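Local structure of nucleosome assembly protein (5X7V) at residues N74-L79 with F95-K100; T127-K132 with S156-F161. The protein probably acts as a histone chaperone of the nucleosome assembly protein family in Plasmodium falciparum, binding histones for the assembly of chromatin. All blocks are in the same frame, centred on the assembly; numbering follows the deposited sequence.

Interaction 1. Residues N74-L79 with F95-K100; sequences NHLVKL and FIFGEK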
ATOM      1  N   ASN A  74      22.084   4.314 -19.331  1.00 52.28           N
ATOM      2  CA  ASN A  74      22.227   5.616 -19.992  1.00 53.00           C
ATOM      3  C   ASN A  74      21.626   5.678 -21.395  1.00 52.28           C
ATOM      4  O   ASN A  74      21.614   6.727 -22.028  1.00 49.82           O
ATOM      5  CB  ASN A  74      23.697   5.999 -20.053  1.00 55.49           C
ATOM      6  CG  ASN A  74      24.112   6.895 -18.903  1.00 54.39           C
ATOM      7  OD1 ASN A  74      23.299   7.674 -18.391  1.00 53.01           O
ATOM      8  ND2 ASN A  74      25.382   6.806 -18.502  1.00 53.33           N
ATOM      9  N   HIS A  75      21.140   4.532 -21.872  1.00 57.32           N
ATOM     10  CA  HIS A  75      20.484   4.410 -23.176  1.00 53.10           C
ATOM     11  C   HIS A  75      19.077   3.837 -22.998  1.00 53.17           C
ATOM     12  O   HIS A  75      18.453   3.377 -23.941  1.00 49.82           O
ATOM     13  CB  HIS A  75      21.316   3.537 -24.123  1.00 51.32           C
ATOM     14  CG  HIS A  75      22.756   3.944 -24.198  1.00 51.74           C
ATOM     15  ND1 HIS A  75      23.212   4.927 -25.048  1.00 53.56           N
ATOM     16  CD2 HIS A  75      23.832   3.532 -23.489  1.00 51.66           C
ATOM     17  CE1 HIS A  75      24.515   5.087 -24.877  1.00 51.21           C
ATOM     18  NE2 HIS A  75      24.913   4.255 -23.934  1.00 49.82           N
ATOM     19  N   LEU A  76      18.590   3.856 -21.766  1.00 56.34           N
ATOM     20  CA  LEU A  76      17.196   3.532 -21.510  1.00 52.22           C
ATOM     21  C   LEU A  76      16.384   4.743 -21.974  1.00 56.61           C
ATOM     22  O   LEU A  76      16.312   5.758 -21.280  1.00 49.82           O
ATOM     23  CB  LEU A  76      16.957   3.207 -20.022  1.00 51.62           C
ATOM     24  CG  LEU A  76      15.570   2.690 -19.615  1.00 51.67           C
ATOM     25  CD1 LEU A  76      15.208   1.551 -20.506  1.00 52.91           C
ATOM     26  CD2 LEU A  76      15.482   2.223 -18.163  1.00 49.82           C
ATOM     27  N   VAL A  77      15.806   4.642 -23.171  1.00 56.88           N
ATOM     28  CA  VAL A  77      15.057   5.743 -23.743  1.00 51.52           C
ATOM     29  C   VAL A  77      13.619   5.725 -23.210  1.00 51.72           C
ATOM     30  O   VAL A  77      12.946   6.753 -23.231  1.00 52.81           O
ATOM     31  CB  VAL A  77      15.032   5.700 -25.311  1.00 51.21           C
ATOM     32  CG1 VAL A  77      16.410   5.725 -25.894  1.00 50.28           C
ATOM     33  CG2 VAL A  77      14.308   4.488 -25.814  1.00 53.95           C
ATOM     34  N   LYS A  78      13.156   4.572 -22.725  1.00 49.82           N
ATOM     35  CA  LYS A  78      11.741   4.407 -22.374  1.00 51.61           C
ATOM     36  C   LYS A  78      11.483   3.325 -21.334  1.00 53.03           C
ATOM     37  O   LYS A  78      11.952   2.184 -21.468  1.00 51.50           O
ATOM     38  CB  LYS A  78      10.925   4.078 -23.626  1.00 51.85           C
ATOM     39  CG  LYS A  78       9.479   4.522 -23.588  1.00 51.44           C
ATOM     40  CD  LYS A  78       9.036   5.015 -24.959  1.00 52.03           C
ATOM     41  CE  LYS A  78       7.553   5.238 -25.007  1.00 52.13           C
ATOM     42  NZ  LYS A  78       6.890   4.095 -24.394  1.00 51.01           N
ATOM     43  N   LEU A  79      10.708   3.684 -20.316  1.00 49.82           N
ATOM     44  CA  LEU A  79      10.310   2.744 -19.278  1.00 52.87           C
ATOM     45  C   LEU A  79       8.809   2.838 -19.133  1.00 52.21           C
ATOM     46  O   LEU A  79       8.276   3.940 -19.021  1.00 55.51           O
ATOM     47  CB  LEU A  79      11.008   3.069 -17.957  1.00 52.48           C
ATOM     48  CG  LEU A  79      11.121   2.071 -16.804  1.00 51.27           C
ATOM     49  CD1 LEU A  79      12.099   2.648 -15.803  1.00 49.82           C
ATOM     50  CD2 LEU A  79       9.782   1.819 -16.147  1.00 49.82           C
ATOM     51  N   PHE A  95      11.277  -2.119 -20.739  1.00 52.11           N
ATOM     52  CA  PHE A  95      12.470  -1.284 -20.941  1.00 53.30           C
ATOM     53  C   PHE A  95      12.804  -1.202 -22.427  1.00 53.88           C
ATOM     54  O   PHE A  95      13.026  -2.221 -23.060  1.00 51.90           O
ATOM     55  CB  PHE A  95      13.682  -1.845 -20.181  1.00 53.59           C
ATOM     56  CG  PHE A  95      13.576  -1.742 -18.681  1.00 52.73           C
ATOM     57  CD1 PHE A  95      12.425  -2.118 -18.014  1.00 52.48           C
ATOM     58  CD2 PHE A  95      14.653  -1.312 -17.929  1.00 55.15           C
ATOM     59  CE1 PHE A  95      12.350  -2.032 -16.653  1.00 52.10           C
ATOM     60  CE2 PHE A  95      14.570  -1.226 -16.555  1.00 52.06           C
ATOM     61  CZ  PHE A  95      13.419  -1.582 -15.924  1.00 51.57           C
ATOM     62  N   ILE A  96      12.821  -0.002 -22.994  1.00 51.95           N
ATOM     63  CA  ILE A  96      13.202   0.118 -24.395  1.00 54.17           C
ATOM     64  C   ILE A  96      14.525   0.872 -24.500  1.00 53.27           C
ATOM     65  O   ILE A  96      14.648   1.993 -24.007  1.00 52.93           O
ATOM     66  CB  ILE A  96      12.121   0.829 -25.256  1.00 54.41           C
ATOM     67  CG1 ILE A  96      10.718   0.317 -24.908  1.00 51.59           C
ATOM     68  CG2 ILE A  96      12.386   0.591 -26.720  1.00 51.11           C
ATOM     69  CD1 ILE A  96       9.639   0.917 -25.724  1.00 49.82           C
ATOM     70  N   PHE A  97      15.517   0.244 -25.129  1.00 51.88           N
ATOM     71  CA  PHE A  97      16.843   0.827 -25.217  1.00 51.75           C
ATOM     72  C   PHE A  97      17.167   1.357 -26.602  1.00 49.82           C
ATOM     73  O   PHE A  97      16.890   0.703 -27.590  1.00 52.05           O
ATOM     74  CB  PHE A  97      17.889  -0.199 -24.819  1.00 49.82           C
ATOM     75  CG  PHE A  97      17.905  -0.515 -23.354  1.00 53.85           C
ATOM     76  CD1 PHE A  97      17.122  -1.533 -22.842  1.00 54.14           C
ATOM     77  CD2 PHE A  97      18.714   0.204 -22.486  1.00 49.82           C
ATOM     78  CE1 PHE A  97      17.147  -1.827 -21.481  1.00 52.83           C
ATOM     79  CE2 PHE A  97      18.737  -0.086 -21.135  1.00 51.72           C
ATOM     80  CZ  PHE A  97      17.957  -1.102 -20.629  1.00 52.09           C
ATOM     81  N   GLY A  98      17.748   2.553 -26.661  1.00 52.46           N
ATOM     82  CA  GLY A  98      18.260   3.106 -27.897  1.00 49.82           C
ATOM     83  C   GLY A  98      19.299   2.208 -28.544  1.00 51.06           C
ATOM     84  O   GLY A  98      19.867   1.319 -27.906  1.00 49.82           O
ATOM     85  N   GLU A  99      19.545   2.464 -29.822  1.00 51.67           N
ATOM     86  CA  GLU A  99      20.435   1.684 -30.671  1.00 49.82           C
ATOM     87  C   GLU A  99      21.815   1.430 -30.073  1.00 52.52           C
ATOM     88  O   GLU A  99      22.389   0.348 -30.247  1.00 52.72           O
ATOM     89  CB  GLU A  99      20.585   2.420 -32.005  1.00 54.02           C
ATOM     90  CG  GLU A  99      21.084   1.601 -33.176  1.00 59.39           C
ATOM     91  CD  GLU A  99      20.021   0.647 -33.716  1.00 67.60           C
ATOM     92  OE1 GLU A  99      18.837   0.811 -33.327  1.00 68.24           O
ATOM     93  OE2 GLU A  99      20.376  -0.270 -34.512  1.00 59.54           O
ATOM     94  N   LYS A 100      22.358   2.436 -29.384  1.00 54.03           N
ATOM     95  CA  LYS A 100      23.733   2.383 -28.886  1.00 49.82           C
ATOM     96  C   LYS A 100      23.914   1.300 -27.856  1.00 52.38           C
ATOM     97  O   LYS A 100      25.036   0.925 -27.531  1.00 52.18           O
ATOM     98  CB  LYS A 100      24.140   3.703 -28.264  1.00 49.82           C
ATOM     99  CG  LYS A 100      24.215   4.857 -29.203  1.00 51.60           C
ATOM    100  CD  LYS A 100      24.634   6.071 -28.427  1.00 49.82           C
ATOM    101  CE  LYS A 100      24.762   7.272 -29.302  1.00 51.29           C
ATOM    102  NZ  LYS A 100      25.848   8.164 -28.765  1.00 56.74           N
TER

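Interaction 2. Residues T127-K132 with S156-F161; sequences TRIKWK and SIFEWF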
ATOM      1  N   THR A 127      12.172 -11.352 -20.728  1.00 51.96           N
ATOM      2  CA  THR A 127      13.142 -11.354 -21.798  1.00 53.68           C
ATOM      3  C   THR A 127      14.470 -11.932 -21.335  1.00 53.26           C
ATOM      4  O   THR A 127      15.000 -11.541 -20.308  1.00 53.12           O
ATOM      5  CB  THR A 127      13.357  -9.935 -22.360  1.00 53.20           C
ATOM      6  OG1 THR A 127      12.153  -9.479 -23.001  1.00 52.53           O
ATOM      7  CG2 THR A 127      14.500  -9.931 -23.367  1.00 54.03           C
ATOM      8  N   ARG A 128      15.056 -12.752 -22.187  1.00 57.11           N
ATOM      9  CA  ARG A 128      16.359 -13.302 -21.930  1.00 59.15           C
ATOM     10  C   ARG A 128      17.316 -12.322 -22.557  1.00 53.22           C
ATOM     11  O   ARG A 128      17.314 -12.141 -23.752  1.00 51.88           O
ATOM     12  CB  ARG A 128      16.495 -14.643 -22.624  1.00 57.84           C
ATOM     13  CG  ARG A 128      17.090 -15.755 -21.787  1.00 62.52           C
ATOM     14  CD  ARG A 128      16.673 -17.113 -22.310  1.00 69.56           C
ATOM     15  NE  ARG A 128      16.141 -17.957 -21.248  1.00 75.56           N
ATOM     16  N   ILE A 129      18.096 -11.644 -21.738  1.00 51.82           N
ATOM     17  CA  ILE A 129      19.076 -10.718 -22.231  1.00 49.82           C
ATOM     18  C   ILE A 129      20.260 -11.511 -22.738  1.00 53.64           C
ATOM     19  O   ILE A 129      20.771 -12.416 -22.066  1.00 53.58           O
ATOM     20  CB  ILE A 129      19.521  -9.743 -21.140  1.00 52.90           C
ATOM     21  CG1 ILE A 129      18.319  -9.077 -20.493  1.00 49.82           C
ATOM     22  CG2 ILE A 129      20.439  -8.686 -21.711  1.00 54.68           C
ATOM     23  CD1 ILE A 129      18.640  -8.499 -19.176  1.00 49.82           C
ATOM     24  N   LYS A 130      20.685 -11.188 -23.946  1.00 53.79           N
ATOM     25  CA  LYS A 130      21.852 -11.813 -24.516  1.00 54.94           C
ATOM     26  C   LYS A 130      22.950 -10.761 -24.561  1.00 52.87           C
ATOM     27  O   LYS A 130      23.033  -9.968 -25.500  1.00 52.42           O
ATOM     28  CB  LYS A 130      21.535 -12.378 -25.895  1.00 53.22           C
ATOM     29  CG  LYS A 130      20.566 -13.551 -25.852  1.00 51.86           C
ATOM     30  CD  LYS A 130      20.223 -14.061 -27.226  1.00 52.52           C
ATOM     31  CE  LYS A 130      19.583 -12.978 -28.085  1.00 55.80           C
ATOM     32  NZ  LYS A 130      18.965 -13.581 -29.313  1.00 64.45           N
ATOM     33  N   TRP A 131      23.744 -10.738 -23.495  1.00 53.00           N
ATOM     34  CA  TRP A 131      24.883  -9.843 -23.350  1.00 53.58           C
ATOM     35  C   TRP A 131      25.943 -10.119 -24.404  1.00 52.75           C
ATOM     36  O   TRP A 131      26.202 -11.273 -24.717  1.00 56.41           O
ATOM     37  CB  TRP A 131      25.453  -9.991 -21.949  1.00 49.82           C
ATOM     38  CG  TRP A 131      24.445  -9.582 -20.944  1.00 53.61           C
ATOM     39  CD1 TRP A 131      23.637 -10.397 -20.205  1.00 56.73           C
ATOM     40  CD2 TRP A 131      24.090  -8.242 -20.590  1.00 63.03           C
ATOM     41  NE1 TRP A 131      22.821  -9.647 -19.393  1.00 52.85           N
ATOM     42  CE2 TRP A 131      23.078  -8.317 -19.614  1.00 53.82           C
ATOM     43  CE3 TRP A 131      24.544  -6.980 -20.991  1.00 53.20           C
ATOM     44  CZ2 TRP A 131      22.505  -7.184 -19.041  1.00 57.69           C
ATOM     45  CZ3 TRP A 131      23.971  -5.862 -20.422  1.00 53.65           C
ATOM     46  CH2 TRP A 131      22.970  -5.969 -19.455  1.00 53.15           C
ATOM     47  N   LYS A 132      26.520  -9.068 -24.978  1.00 52.65           N
ATOM     48  CA  LYS A 132      27.617  -9.238 -25.909  1.00 53.01           C
ATOM     49  C   LYS A 132      28.837  -9.717 -25.123  1.00 55.58           C
ATOM     50  O   LYS A 132      28.904  -9.548 -23.903  1.00 54.23           O
ATOM     51  CB  LYS A 132      27.937  -7.939 -26.660  1.00 55.66           C
ATOM     52  CG  LYS A 132      26.784  -7.372 -27.459  1.00 53.48           C
ATOM     53  CD  LYS A 132      26.360  -8.321 -28.531  1.00 55.52           C
ATOM     54  CE  LYS A 132      25.178  -7.766 -29.258  1.00 58.86           C
ATOM     55  NZ  LYS A 132      25.584  -6.540 -29.952  1.00 62.19           N
ATOM     56  N   SER A 156      23.639  -6.254  -9.781  1.00 54.56           N
ATOM     57  CA  SER A 156      23.261  -5.574 -11.028  1.00 53.86           C
ATOM     58  C   SER A 156      21.742  -5.512 -11.222  1.00 55.48           C
ATOM     59  O   SER A 156      21.059  -6.532 -11.188  1.00 56.36           O
ATOM     60  CB  SER A 156      23.897  -6.270 -12.221  1.00 58.20           C
ATOM     61  OG  SER A 156      23.466  -5.712 -13.441  1.00 54.63           O
ATOM     62  N   ILE A 157      21.214  -4.310 -11.430  1.00 55.02           N
ATOM     63  CA  ILE A 157      19.784  -4.122 -11.673  1.00 54.36           C
ATOM     64  C   ILE A 157      19.229  -5.063 -12.743  1.00 53.36           C
ATOM     65  O   ILE A 157      18.084  -5.480 -12.671  1.00 54.41           O
ATOM     66  CB  ILE A 157      19.480  -2.667 -12.081  1.00 53.80           C
ATOM     67  CG1 ILE A 157      17.985  -2.373 -11.971  1.00 56.23           C
ATOM     68  CG2 ILE A 157      20.010  -2.364 -13.475  1.00 49.82           C
ATOM     69  CD1 ILE A 157      17.656  -0.889 -11.850  1.00 53.53           C
ATOM     70  N   PHE A 158      20.055  -5.425 -13.713  1.00 53.05           N
ATOM     71  CA  PHE A 158      19.631  -6.290 -14.787  1.00 49.82           C
ATOM     72  C   PHE A 158      19.512  -7.727 -14.336  1.00 52.81           C
ATOM     73  O   PHE A 158      19.051  -8.564 -15.105  1.00 54.03           O
ATOM     74  CB  PHE A 158      20.588  -6.200 -15.955  1.00 51.28           C
ATOM     75  CG  PHE A 158      20.576  -4.878 -16.622  1.00 49.82           C
ATOM     76  CD1 PHE A 158      19.523  -4.525 -17.435  1.00 53.45           C
ATOM     77  CD2 PHE A 158      21.615  -3.981 -16.442  1.00 55.12           C
ATOM     78  CE1 PHE A 158      19.488  -3.310 -18.042  1.00 49.82           C
ATOM     79  CE2 PHE A 158      21.591  -2.770 -17.055  1.00 49.82           C
ATOM     80  CZ  PHE A 158      20.513  -2.435 -17.862  1.00 54.90           C
ATOM     81  N   GLU A 159      19.909  -8.016 -13.097  1.00 53.30           N
ATOM     82  CA  GLU A 159      19.610  -9.314 -12.485  1.00 54.62           C
ATOM     83  C   GLU A 159      18.123  -9.472 -12.189  1.00 53.30           C
ATOM     84  O   GLU A 159      17.661 -10.566 -11.855  1.00 54.76           O
ATOM     85  CB  GLU A 159      20.389  -9.518 -11.190  1.00 53.83           C
ATOM     86  CG  GLU A 159      21.874  -9.561 -11.376  1.00 53.97           C
ATOM     87  CD  GLU A 159      22.568 -10.054 -10.141  1.00 63.60           C
ATOM     88  OE1 GLU A 159      22.289 -11.218  -9.759  1.00 74.95           O
ATOM     89  OE2 GLU A 159      23.372  -9.287  -9.555  1.00 62.41           O
ATOM     90  N   TRP A 160      17.386  -8.368 -12.288  1.00 57.73           N
ATOM     91  CA  TRP A 160      15.960  -8.384 -12.048  1.00 54.75           C
ATOM     92  C   TRP A 160      15.213  -9.087 -13.182  1.00 52.93           C
ATOM     93  O   TRP A 160      14.077  -9.524 -13.004  1.00 53.93           O
ATOM     94  CB  TRP A 160      15.430  -6.963 -11.853  1.00 55.07           C
ATOM     95  CG  TRP A 160      13.952  -6.978 -11.602  1.00 55.30           C
ATOM     96  CD1 TRP A 160      13.317  -7.510 -10.519  1.00 53.27           C
ATOM     97  CD2 TRP A 160      12.930  -6.472 -12.458  1.00 53.65           C
ATOM     98  NE1 TRP A 160      11.963  -7.365 -10.647  1.00 54.22           N
ATOM     99  CE2 TRP A 160      11.698  -6.729 -11.830  1.00 56.71           C
ATOM    100  CE3 TRP A 160      12.935  -5.820 -13.691  1.00 54.84           C
ATOM    101  CZ2 TRP A 160      10.480  -6.368 -12.401  1.00 55.76           C
ATOM    102  CZ3 TRP A 160      11.718  -5.453 -14.252  1.00 57.18           C
ATOM    103  CH2 TRP A 160      10.513  -5.726 -13.606  1.00 54.32           C
ATOM    104  N   PHE A 161      15.859  -9.222 -14.339  1.00 54.06           N
ATOM    105  CA  PHE A 161      15.244  -9.899 -15.477  1.00 53.35           C
ATOM    106  C   PHE A 161      15.459 -11.420 -15.467  1.00 52.17           C
ATOM    107  O   PHE A 161      16.001 -12.004 -16.410  1.00 51.06           O
ATOM    108  CB  PHE A 161      15.757  -9.290 -16.768  1.00 51.71           C
ATOM    109  CG  PHE A 161      15.324  -7.874 -16.959  1.00 56.01           C
ATOM    110  CD1 PHE A 161      14.087  -7.583 -17.554  1.00 53.42           C
ATOM    111  CD2 PHE A 161      16.134  -6.820 -16.524  1.00 53.30           C
ATOM    112  CE1 PHE A 161      13.668  -6.272 -17.720  1.00 49.82           C
ATOM    113  CE2 PHE A 161      15.718  -5.500 -16.684  1.00 51.87           C
ATOM    114  CZ  PHE A 161      14.482  -5.228 -17.275  1.00 51.74           C
TER

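Interaction 1. Residues N74-L79 with F95-K100
Leu76 lies over one face of the Phe97 ring with its CD1 methyl, a CH-pi contact in which that carbon stands 3.9 Å from the ring centroid and 14° off the normal. The same branch reaches Phe95 CB, while Leu76 CD2 comes to 3.6 Å from Phe95 CD2; Leu79 CG sits over one face of the Phe95 ring, toward its rim. Leu76 CG is anti to the backbone N (chi1 -173°), on the phenylalanine side of the strand, and the two methyls then part, CD1 to Phe97 and CD2 to Phe95. His75 ND1 meets Lys100 CB at 3.6 Å, the two side chains crossing at about a right angle. Beneath these side chains the antiparallel strands are interrupted by a classic beta bulge: Val77 N and Lys78 N both donate to Ile96 O, at 3.0 and 3.2 Å, and one carbonyl thus serves two successive amides. Regular pairing resumes where Ile96 N gives a nearly straight bond of 2.8 Å to Lys78 O, and Gly98 N closes the other end on His75 O. At the bulge, Lys78 and Ile96 run side by side on the face turned away from the phenylalanines, and Lys78 NZ forms a salt bridge with Asp80. Strand 76-82 is an outer strand of the chain's four-stranded sheet; helix 51-56 brings Trp52 against Leu76 and Leu79, and strand 109-116 flanks strand 91-97 on its other side.

Interaction 2. Residues T127-K132 with S156-F161
Phe158 of the 3-10 turn 157-160, and Phe161 just after it, pack against the irregular segment that follows strand 121-126, and the central feature is a T-shaped pair. The six-membered ring of Trp131 turns its edge to the face of Phe158, with the ring centroids 5.3 Å apart and the planes at 76°. Trp131 CH2 stands over that face toward the rim, 3.9 Å from Phe158 CD2, while Trp131 CZ2 touches Phe158 CB at 3.8 Å. The opposite face of Phe158 carries Ile157 CG2, so the ring is packed on both sides. Ile129 supplies the second point of contact: its CD1 methyl reaches Phe161 CB at 3.8 Å and the nearby ring atoms CG and CD2, the two side chains crossing obliquely. Its other branch, CG2, lies over one face of the Trp131 indole, toward the rim.

Within the nucleosome assembly protein domain this packing joins two parts of the long connection between the sheet and helix 172-180. The turn is held internally: Ser156 N bonds to Glu159 OE2 at 3.1 Å and 178°, using the carboxylate's anti lone pair, and Glu159 N returns to Ser156 O at 2.7 Å. Phe161 offers one ring face to Trp160 CE3, which lies over its centre. Helix 68-73 meets both halves of the T-shaped pair through Ile72, and its Asp69 is hydrogen-bonded to Ser156 OG and Ile157 N.

Overall arrangement
Interactions 1 and 2 come one after the other along the chain, their centres about 14 Å apart, each about 15 Å from the centre of the chain, and all four segments belong to the nucleosome assembly protein domain. Interaction 1 pairs the two strands of a hairpin at one border of the antiparallel sheet; interaction 2 belongs to the connection that leaves strand 121-126 at the other border. They meet through aromatic rings: Phe97 CZ lies 3.7 Å from Phe158 CE1, and Phe95 packs edge-to-face with Phe161. Leu110 of strand 109-116 touches side chains of both, and Phe158 and Trp160 bring the 3-10 turn against strand 91-97, so that the connection packs back onto the sheet face carrying Phe95 and Phe97.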